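Local coordinates for protein D-mannose isomerase (Marinomonas mediterranea, PDB 5X32) that catalyses the reversible isomerisation of D-mannose to D-fructose and, less efficiently, acts on D-lyxose, at residues 308-313 and 357-362. Numbering follows the deposited sequence.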
loop_
_atom_site.group_PDB
_atom_site.type_symbol
_atom_site.label_atom_id
_atom_site.label_comp_id
_atom_site.label_asym_id
_atom_site.label_seq_id
_atom_site.Cartn_x
_atom_site.Cartn_y
_atom_site.Cartn_z
ATOM N N ASP A 308 -7.365 15.981 -7.842
ATOM C CA ASP A 308 -6.166 15.394 -8.420
ATOM C C ASP A 308 -6.289 13.886 -8.536
ATOM O O ASP A 308 -6.988 13.232 -7.748
ATOM C CB ASP A 308 -4.925 15.765 -7.603
ATOM C CG ASP A 308 -4.486 17.187 -7.845
ATOM O OD1 ASP A 308 -4.783 17.708 -8.943
ATOM O OD2 ASP A 308 -3.853 17.783 -6.948
ATOM N N LYS A 309 -5.610 13.344 -9.538
ATOM C CA LYS A 309 -5.664 11.919 -9.802
ATOM C C LYS A 309 -4.331 11.213 -9.476
ATOM O O LYS A 309 -3.312 11.431 -10.128
ATOM C CB LYS A 309 -6.111 11.708 -11.243
ATOM C CG LYS A 309 -7.386 12.498 -11.519
ATOM C CD LYS A 309 -8.313 11.831 -12.520
ATOM C CE LYS A 309 -8.826 12.838 -13.546
ATOM N NZ LYS A 309 -9.134 14.130 -12.920
ATOM N N TYR A 310 -4.357 10.402 -8.423
ATOM C CA TYR A 310 -3.190 9.689 -7.929
ATOM C C TYR A 310 -3.119 8.251 -8.455
ATOM O O TYR A 310 -4.132 7.614 -8.723
ATOM C CB TYR A 310 -3.197 9.669 -6.399
ATOM C CG TYR A 310 -2.904 10.998 -5.745
ATOM C CD1 TYR A 310 -3.780 12.066 -5.868
ATOM C CD2 TYR A 310 -1.760 11.181 -4.992
ATOM C CE1 TYR A 310 -3.521 13.282 -5.263
ATOM C CE2 TYR A 310 -1.486 12.398 -4.393
ATOM C CZ TYR A 310 -2.373 13.439 -4.532
ATOM O OH TYR A 310 -2.106 14.645 -3.939
ATOM N N PHE A 311 -1.910 7.737 -8.607
ATOM C CA PHE A 311 -1.714 6.398 -9.143
ATOM C C PHE A 311 -2.252 5.311 -8.215
ATOM O O PHE A 311 -2.929 4.366 -8.654
ATOM C CB PHE A 311 -0.224 6.173 -9.426
ATOM C CG PHE A 311 0.600 5.960 -8.185
ATOM C CD1 PHE A 311 0.845 7.016 -7.314
ATOM C CD2 PHE A 311 1.102 4.707 -7.875
ATOM C CE1 PHE A 311 1.585 6.825 -6.159
ATOM C CE2 PHE A 311 1.849 4.513 -6.710
ATOM C CZ PHE A 311 2.080 5.573 -5.854
ATOM N N TRP A 312 -1.951 5.435 -6.932
ATOM C CA TRP A 312 -2.265 4.346 -6.034
ATOM C C TRP A 312 -3.787 4.180 -5.896
ATOM O O TRP A 312 -4.262 3.065 -5.707
ATOM C CB TRP A 312 -1.625 4.548 -4.660
ATOM C CG TRP A 312 -2.149 5.700 -3.843
ATOM C CD1 TRP A 312 -1.627 6.963 -3.766
ATOM C CD2 TRP A 312 -3.298 5.692 -2.996
ATOM N NE1 TRP A 312 -2.376 7.736 -2.912
ATOM C CE2 TRP A 312 -3.410 6.979 -2.426
ATOM C CE3 TRP A 312 -4.242 4.720 -2.653
ATOM C CZ2 TRP A 312 -4.440 7.317 -1.533
ATOM C CZ3 TRP A 312 -5.257 5.063 -1.769
ATOM C CH2 TRP A 312 -5.347 6.348 -1.223
ATOM N N VAL A 313 -4.537 5.274 -6.049
ATOM C CA VAL A 313 -5.996 5.235 -5.983
ATOM C C VAL A 313 -6.588 4.446 -7.159
ATOM O O VAL A 313 -7.441 3.560 -6.978
ATOM C CB VAL A 313 -6.569 6.653 -5.970
ATOM C CG1 VAL A 313 -8.082 6.623 -6.149
ATOM C CG2 VAL A 313 -6.156 7.388 -4.689
ATOM N N TYR A 357 3.014 7.337 -13.642
ATOM C CA TYR A 357 3.096 8.711 -13.188
ATOM C C TYR A 357 2.460 8.755 -11.813
ATOM O O TYR A 357 1.555 7.970 -11.512
ATOM C CB TYR A 357 2.378 9.660 -14.143
ATOM C CG TYR A 357 2.987 9.727 -15.523
ATOM C CD1 TYR A 357 4.373 9.754 -15.712
ATOM C CD2 TYR A 357 2.172 9.715 -16.645
ATOM C CE1 TYR A 357 4.919 9.805 -16.986
ATOM C CE2 TYR A 357 2.702 9.767 -17.901
ATOM C CZ TYR A 357 4.066 9.807 -18.073
ATOM O OH TYR A 357 4.524 9.844 -19.354
ATOM N N ARG A 358 2.923 9.658 -10.965
ATOM C CA ARG A 358 2.419 9.679 -9.605
ATOM C C ARG A 358 1.086 10.420 -9.517
ATOM O O ARG A 358 0.157 9.983 -8.831
ATOM C CB ARG A 358 3.440 10.333 -8.676
ATOM C CG ARG A 358 3.031 10.333 -7.235
ATOM C CD ARG A 358 3.986 11.128 -6.390
ATOM N NE ARG A 358 3.270 11.626 -5.229
ATOM C CZ ARG A 358 2.779 12.860 -5.108
ATOM N NH1 ARG A 358 2.965 13.758 -6.064
ATOM N NH2 ARG A 358 2.113 13.200 -4.011
ATOM N N ILE A 359 0.978 11.528 -10.234
ATOM C CA ILE A 359 -0.157 12.401 -10.030
ATOM C C ILE A 359 -0.444 13.328 -11.201
ATOM O O ILE A 359 0.453 13.975 -11.722
ATOM C CB ILE A 359 0.064 13.230 -8.758
ATOM C CG1 ILE A 359 -1.089 14.211 -8.530
ATOM C CG2 ILE A 359 1.403 13.933 -8.827
ATOM C CD1 ILE A 359 -0.866 15.152 -7.366
ATOM N N LEU A 360 -1.713 13.390 -11.598
ATOM C CA LEU A 360 -2.199 14.362 -12.585
ATOM C C LEU A 360 -3.174 15.328 -11.953
ATOM O O LEU A 360 -3.709 15.054 -10.868
ATOM C CB LEU A 360 -2.868 13.658 -13.757
ATOM C CG LEU A 360 -2.079 12.466 -14.275
ATOM C CD1 LEU A 360 -2.865 11.681 -15.281
ATOM C CD2 LEU A 360 -0.816 13.002 -14.902
ATOM N N ASP A 361 -3.389 16.471 -12.600
ATOM C CA ASP A 361 -4.430 17.408 -12.147
ATOM C C ASP A 361 -5.820 17.013 -12.689
ATOM O O ASP A 361 -5.946 16.015 -13.418
ATOM C CB ASP A 361 -4.071 18.847 -12.554
ATOM C CG ASP A 361 -4.056 19.066 -14.084
ATOM O OD1 ASP A 361 -4.492 18.170 -14.853
ATOM O OD2 ASP A 361 -3.581 20.146 -14.515
ATOM N N GLU A 362 -6.840 17.812 -12.356
ATOM C CA GLU A 362 -8.172 17.760 -12.999
ATOM C C GLU A 362 -8.169 17.330 -14.453
ATOM O O GLU A 362 -8.961 16.483 -14.860
ATOM C CB GLU A 362 -8.859 19.117 -12.915
ATOM C CG GLU A 362 -9.453 19.377 -11.569
ATOM C CD GLU A 362 -10.057 20.761 -11.413
ATOM O OE1 GLU A 362 -9.501 21.729 -11.978
ATOM O OE2 GLU A 362 -11.095 20.876 -10.717
#
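Lys309 NZ has two partners: it donates to Glu362 O at 3.1 Å, standing above the plane of that carbonyl, and forms a salt bridge with Asp288. Bends at the second, third and fourth torsions of the chain carry the ammonium along the neighbouring strand, past Leu360, to the turn beyond it. A methionine in its place would probably leave Asp288 without its counter-charge and Glu362 O without this donor. The backbones of Lys309 and Leu360 form an antiparallel hydrogen-bonded pair, with Lys309 N to Leu360 O and Leu360 N to Lys309 O both 2.9 Å. Phe311 N, at the start of helix 311-328, adds a longer bond of 3.1 Å to Arg358 O. On the face opposite the Lys309 and Leu360 side chains, Ile359 and Tyr310 lie side by side. With CG1 anti to the backbone N (chi1 178°), Ile359 sets CD1 over the phenol face, 4.1 Å from the ring centroid in a CH-pi contact; Tyr296 stacks on the same ring. Arg358 follows alongside, its guanidinium plane turned 82° from the phenol, while its CG packs against Phe311 CE1 at 3.9 Å. The Phe311 side chain also touches His380, a probable proton donor/acceptor, so this antiparallel pairing at a helix start borders the likely active site in the helical barrel of the N-acylglucosamine 2-epimerase family.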